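Local coordinates for protein putative fimbrium anchoring subunit Fim4B (Bacteroides ovatus, PDB 5CAG) that probably anchors a fimbrium to the bacterial outer membrane, as a putative lipoprotein of the FimB/Mfa2 family, at residues 237-247 against 282-290. Residues are numbered along the deposited sequence; the frame is centred on the assembly and turned at random.
Sequences FIKTDNTVQEA and KIEVDKPET
Gln245 carries the polar part of this contact, its side-chain amide reaching across to the backbone of 284-286. Gln245 OE1 accepts from Asp286 N at 3.1 Å, in the carbonyl plane on a lone pair and nearly straight (166°), while Gln245 NE2 donates to Glu284 O at 2.8 Å in a more bent bond (140°). With CG anti to the backbone N (chi1 -154°) and the chain extended beyond it, the amide is carried out from strand 244-250, and the pairing of one acceptor and one donor is consistent with its modelled orientation.

The apolar part centres on Phe237. Val285 CG2 lies over one face of the ring in a CH-pi contact, 4.1 Å from the Phe237 centroid, and Ile283 CG2 comes obliquely to Phe237 CZ at 3.9 Å. Ile283 also turns CG1 to the methyl of Ala247. Nearer the hairpin's turn, the extended Lys239 runs past Val285 in the opposite direction, Lys239 CG against Val285 CG1 (4.2 Å), and brings its end to the backbone carbonyl of Asp286.

At the type I turn 239-242, Pro288 CB packs against the carboxylate of Asp241, whose OD1 accepts from Thr243 N in an Asx turn.

Segment 282-290 thus runs beside the antiparallel hairpin of strands 232-239 and 244-250. Strand 159-167 pairs with 232-239 and adds Val159 beside both Phe237 and Val285; Ile283 and Val285 also bond through their backbones to Lys154 of strand 134-154.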
ATOM      1  N   PHE A 237      18.801   9.911  14.795  1.00 76.00           N
ATOM      2  CA  PHE A 237      19.290  11.281  14.797  1.00 74.89           C
ATOM      3  C   PHE A 237      20.716  11.297  14.349  1.00 78.44           C
ATOM      4  O   PHE A 237      21.560  10.692  15.012  1.00 81.15           O
ATOM      5  CB  PHE A 237      19.165  11.946  16.175  1.00 78.21           C
ATOM      6  CG  PHE A 237      17.763  12.021  16.725  1.00 79.37           C
ATOM      7  CD1 PHE A 237      16.933  13.090  16.412  1.00 81.36           C
ATOM      8  CD2 PHE A 237      17.284  11.036  17.585  1.00 81.47           C
ATOM      9  CE1 PHE A 237      15.627  13.148  16.907  1.00 81.96           C
ATOM     10  CE2 PHE A 237      15.980  11.092  18.077  1.00 83.91           C
ATOM     11  CZ  PHE A 237      15.158  12.146  17.733  1.00 81.40           C
ATOM     12  N   ILE A 238      20.998  11.963  13.214  1.00 71.08           N
ATOM     13  CA  ILE A 238      22.362  12.163  12.737  1.00 70.35           C
ATOM     14  C   ILE A 238      22.832  13.479  13.350  1.00 74.71           C
ATOM     15  O   ILE A 238      22.241  14.522  13.068  1.00 74.01           O
ATOM     16  CB  ILE A 238      22.450  12.159  11.196  1.00 71.41           C
ATOM     17  CG1 ILE A 238      21.854  10.866  10.575  1.00 70.22           C
ATOM     18  CG2 ILE A 238      23.877  12.435  10.743  1.00 71.06           C
ATOM     19  CD1 ILE A 238      22.552   9.553  10.976  1.00 82.33           C
ATOM     20  N   LYS A 239      23.824  13.425  14.239  1.00 72.54           N
ATOM     21  CA  LYS A 239      24.333  14.612  14.940  1.00 74.70           C
ATOM     22  C   LYS A 239      25.188  15.530  14.006  1.00 76.96           C
ATOM     23  O   LYS A 239      25.478  15.151  12.871  1.00 74.49           O
ATOM     24  CB  LYS A 239      25.138  14.215  16.204  1.00 80.28           C
ATOM     25  CG  LYS A 239      24.322  13.562  17.329  1.00 92.20           C
ATOM     26  CD  LYS A 239      25.221  13.378  18.551  1.00101.84           C
ATOM     27  CE  LYS A 239      24.750  12.410  19.600  1.00100.83           C
ATOM     28  NZ  LYS A 239      25.906  11.999  20.446  1.00112.68           N
ATOM     29  N   THR A 240      25.591  16.726  14.500  1.00 74.36           N
ATOM     30  CA  THR A 240      26.353  17.681  13.698  1.00 75.23           C
ATOM     31  C   THR A 240      27.755  17.170  13.422  1.00 82.68           C
ATOM     32  O   THR A 240      28.403  17.663  12.494  1.00 84.94           O
ATOM     33  CB  THR A 240      26.381  19.092  14.301  1.00 86.13           C
ATOM     34  OG1 THR A 240      27.097  19.108  15.539  1.00 94.38           O
ATOM     35  CG2 THR A 240      25.002  19.706  14.440  1.00 82.41           C
ATOM     36  N   ASP A 241      28.216  16.166  14.176  1.00 79.05           N
ATOM     37  CA  ASP A 241      29.526  15.567  13.938  1.00 79.26           C
ATOM     38  C   ASP A 241      29.393  14.224  13.184  1.00 81.17           C
ATOM     39  O   ASP A 241      30.360  13.460  13.093  1.00 82.13           O
ATOM     40  CB  ASP A 241      30.264  15.387  15.251  1.00 82.58           C
ATOM     41  CG  ASP A 241      29.613  14.454  16.237  1.00 90.98           C
ATOM     42  OD1 ASP A 241      28.421  14.100  16.029  1.00 89.33           O
ATOM     43  OD2 ASP A 241      30.261  14.139  17.269  1.00100.93           O
ATOM     44  N   ASN A 242      28.191  13.965  12.628  1.00 75.03           N
ATOM     45  CA  ASN A 242      27.827  12.773  11.859  1.00 74.25           C
ATOM     46  C   ASN A 242      27.767  11.516  12.740  1.00 81.29           C
ATOM     47  O   ASN A 242      27.884  10.401  12.249  1.00 81.04           O
ATOM     48  CB  ASN A 242      28.770  12.574  10.669  1.00 74.65           C
ATOM     49  CG  ASN A 242      28.981  13.842   9.877  1.00 89.44           C
ATOM     50  OD1 ASN A 242      28.021  14.434   9.347  1.00 77.70           O
ATOM     51  ND2 ASN A 242      30.234  14.314   9.834  1.00 74.16           N
ATOM     52  N   THR A 243      27.542  11.703  14.036  1.00 80.56           N
ATOM     53  CA  THR A 243      27.401  10.636  15.021  1.00 81.54           C
ATOM     54  C   THR A 243      25.965  10.234  15.007  1.00 85.93           C
ATOM     55  O   THR A 243      25.128  11.010  14.539  1.00 85.46           O
ATOM     56  CB  THR A 243      27.870  11.192  16.334  1.00 87.58           C
ATOM     57  OG1 THR A 243      29.248  11.423  16.127  1.00 87.81           O
ATOM     58  CG2 THR A 243      27.673  10.253  17.511  1.00 91.17           C
ATOM     59  N   VAL A 244      25.645   9.034  15.452  1.00 82.87           N
ATOM     60  CA  VAL A 244      24.227   8.735  15.421  1.00 81.12           C
ATOM     61  C   VAL A 244      23.771   8.301  16.820  1.00 86.85           C
ATOM     62  O   VAL A 244      24.508   7.652  17.579  1.00 88.97           O
ATOM     63  CB  VAL A 244      23.784   7.779  14.277  1.00 83.64           C
ATOM     64  CG1 VAL A 244      24.732   6.611  14.091  1.00 85.48           C
ATOM     65  CG2 VAL A 244      22.365   7.288  14.466  1.00 82.38           C
ATOM     66  N   GLN A 245      22.573   8.781  17.168  1.00 82.39           N
ATOM     67  CA  GLN A 245      21.820   8.514  18.390  1.00 83.21           C
ATOM     68  C   GLN A 245      20.420   8.111  17.956  1.00 87.01           C
ATOM     69  O   GLN A 245      19.785   8.826  17.172  1.00 85.10           O
ATOM     70  CB  GLN A 245      21.806   9.742  19.302  1.00 85.16           C
ATOM     71  CG  GLN A 245      21.634   9.399  20.759  1.00 98.38           C
ATOM     72  CD  GLN A 245      21.601  10.635  21.606  1.00112.01           C
ATOM     73  OE1 GLN A 245      22.619  11.310  21.836  1.00109.83           O
ATOM     74  NE2 GLN A 245      20.421  10.934  22.112  1.00 95.65           N
ATOM     75  N   GLU A 246      19.979   6.927  18.377  1.00 84.34           N
ATOM     76  CA  GLU A 246      18.671   6.417  17.993  1.00 82.30           C
ATOM     77  C   GLU A 246      17.681   6.425  19.154  1.00 87.45           C
ATOM     78  O   GLU A 246      18.058   6.308  20.327  1.00 88.77           O
ATOM     79  CB  GLU A 246      18.811   4.996  17.453  1.00 83.79           C
ATOM     80  CG  GLU A 246      18.478   4.862  15.987  1.00 96.48           C
ATOM     81  CD  GLU A 246      18.943   3.555  15.378  1.00123.21           C
ATOM     82  OE1 GLU A 246      18.413   2.496  15.785  1.00108.08           O
ATOM     83  OE2 GLU A 246      19.845   3.585  14.508  1.00122.18           O
ATOM     84  N   ALA A 247      16.404   6.559  18.812  1.00 83.54           N
ATOM     85  CA  ALA A 247      15.317   6.485  19.775  1.00 84.77           C
ATOM     86  C   ALA A 247      14.284   5.513  19.219  1.00 90.00           C
ATOM     87  O   ALA A 247      13.766   5.684  18.111  1.00 87.24           O
ATOM     88  CB  ALA A 247      14.724   7.862  20.067  1.00 84.74           C
ATOM     89  N   LYS A 282      11.997  10.405  28.078  1.00112.47           N
ATOM     90  CA  LYS A 282      12.025  11.629  27.270  1.00109.23           C
ATOM     91  C   LYS A 282      13.151  11.572  26.226  1.00109.76           C
ATOM     92  O   LYS A 282      14.202  11.013  26.525  1.00112.18           O
ATOM     93  CB  LYS A 282      12.162  12.856  28.186  1.00114.18           C
ATOM     94  CG  LYS A 282      10.842  13.631  28.361  1.00128.40           C
ATOM     95  CD  LYS A 282      10.644  14.291  29.747  1.00148.18           C
ATOM     96  CE  LYS A 282      11.670  15.309  30.238  1.00160.83           C
ATOM     97  NZ  LYS A 282      11.466  15.658  31.679  1.00165.74           N
ATOM     98  N   ILE A 283      12.936  12.074  24.995  1.00100.23           N
ATOM     99  CA  ILE A 283      14.033  12.004  24.017  1.00 96.25           C
ATOM    100  C   ILE A 283      14.984  13.177  24.241  1.00100.78           C
ATOM    101  O   ILE A 283      14.567  14.336  24.189  1.00100.25           O
ATOM    102  CB  ILE A 283      13.553  11.932  22.533  1.00 94.76           C
ATOM    103  CG1 ILE A 283      12.904  10.584  22.230  1.00 93.56           C
ATOM    104  CG2 ILE A 283      14.702  12.162  21.563  1.00 92.56           C
ATOM    105  CD1 ILE A 283      11.883  10.632  21.156  1.00 93.39           C
ATOM    106  N   GLU A 284      16.260  12.877  24.464  1.00 98.65           N
ATOM    107  CA  GLU A 284      17.259  13.924  24.589  1.00100.14           C
ATOM    108  C   GLU A 284      18.468  13.587  23.750  1.00103.50           C
ATOM    109  O   GLU A 284      19.061  12.528  23.938  1.00104.25           O
ATOM    110  CB  GLU A 284      17.672  14.152  26.050  1.00105.64           C
ATOM    111  CG  GLU A 284      18.813  15.156  26.206  1.00120.59           C
ATOM    112  CD  GLU A 284      19.078  15.729  27.586  1.00143.72           C
ATOM    113  OE1 GLU A 284      18.384  15.344  28.558  1.00138.97           O
ATOM    114  OE2 GLU A 284      19.962  16.611  27.681  1.00132.58           O
ATOM    115  N   VAL A 285      18.847  14.495  22.848  1.00 99.01           N
ATOM    116  CA  VAL A 285      20.056  14.346  22.037  1.00 98.13           C
ATOM    117  C   VAL A 285      21.216  14.951  22.845  1.00107.43           C
ATOM    118  O   VAL A 285      21.160  16.122  23.248  1.00109.30           O
ATOM    119  CB  VAL A 285      19.939  14.945  20.614  1.00 98.06           C
ATOM    120  CG1 VAL A 285      21.253  14.808  19.857  1.00 97.17           C
ATOM    121  CG2 VAL A 285      18.811  14.281  19.842  1.00 95.22           C
ATOM    122  N   ASP A 286      22.235  14.132  23.126  1.00105.09           N
ATOM    123  CA  ASP A 286      23.384  14.568  23.909  1.00107.27           C
ATOM    124  C   ASP A 286      24.355  15.324  23.025  1.00109.49           C
ATOM    125  O   ASP A 286      24.632  14.882  21.907  1.00107.35           O
ATOM    126  CB  ASP A 286      24.059  13.369  24.586  1.00110.80           C
ATOM    127  CG  ASP A 286      23.117  12.567  25.467  1.00122.91           C
ATOM    128  OD1 ASP A 286      22.585  13.140  26.454  1.00126.04           O
ATOM    129  OD2 ASP A 286      22.899  11.373  25.165  1.00125.66           O
ATOM    130  N   LYS A 287      24.836  16.485  23.516  1.00107.21           N
ATOM    131  CA  LYS A 287      25.800  17.354  22.842  1.00107.17           C
ATOM    132  C   LYS A 287      26.954  16.513  22.307  1.00112.22           C
ATOM    133  O   LYS A 287      27.460  15.656  23.034  1.00113.57           O
ATOM    134  CB  LYS A 287      26.321  18.458  23.796  1.00112.31           C
ATOM    135  CG  LYS A 287      27.241  19.512  23.146  1.00122.70           C
ATOM    136  CD  LYS A 287      27.643  20.646  24.113  1.00132.93           C
ATOM    137  CE  LYS A 287      27.652  22.024  23.473  1.00136.46           C
ATOM    138  NZ  LYS A 287      27.843  23.111  24.477  1.00143.38           N
ATOM    139  N   PRO A 288      27.346  16.689  21.025  1.00107.37           N
ATOM    140  CA  PRO A 288      28.446  15.879  20.491  1.00107.78           C
ATOM    141  C   PRO A 288      29.718  16.071  21.299  1.00118.73           C
ATOM    142  O   PRO A 288      29.983  17.173  21.803  1.00118.68           O
ATOM    143  CB  PRO A 288      28.603  16.384  19.054  1.00106.78           C
ATOM    144  CG  PRO A 288      27.909  17.662  18.999  1.00109.98           C
ATOM    145  CD  PRO A 288      26.824  17.618  20.005  1.00106.09           C
ATOM    146  N   GLU A 289      30.483  14.973  21.447  1.00121.03           N
ATOM    147  CA  GLU A 289      31.750  14.947  22.181  1.00126.17           C
ATOM    148  C   GLU A 289      32.760  15.912  21.576  1.00136.42           C
ATOM    149  O   GLU A 289      32.663  16.301  20.403  1.00134.62           O
ATOM    150  CB  GLU A 289      32.336  13.531  22.227  1.00128.58           C
ATOM    151  CG  GLU A 289      31.664  12.642  23.262  1.00144.30           C
ATOM    152  CD  GLU A 289      32.387  11.355  23.620  1.00173.15           C
ATOM    153  OE1 GLU A 289      33.640  11.361  23.676  1.00179.64           O
ATOM    154  OE2 GLU A 289      31.692  10.348  23.892  1.00159.97           O
ATOM    155  N   THR A 290      33.709  16.322  22.396  1.00140.00           N
ATOM    156  CA  THR A 290      34.726  17.272  21.977  1.00142.83           C
ATOM    157  C   THR A 290      36.140  16.694  22.235  1.00152.59           C
ATOM    158  O   THR A 290      36.339  15.987  23.238  1.00153.72           O
ATOM    159  CB  THR A 290      34.494  18.625  22.680  1.00153.63           C
ATOM    160  OG1 THR A 290      34.279  18.413  24.083  1.00155.11           O
ATOM    161  CG2 THR A 290      33.326  19.412  22.065  1.00148.68           C
TER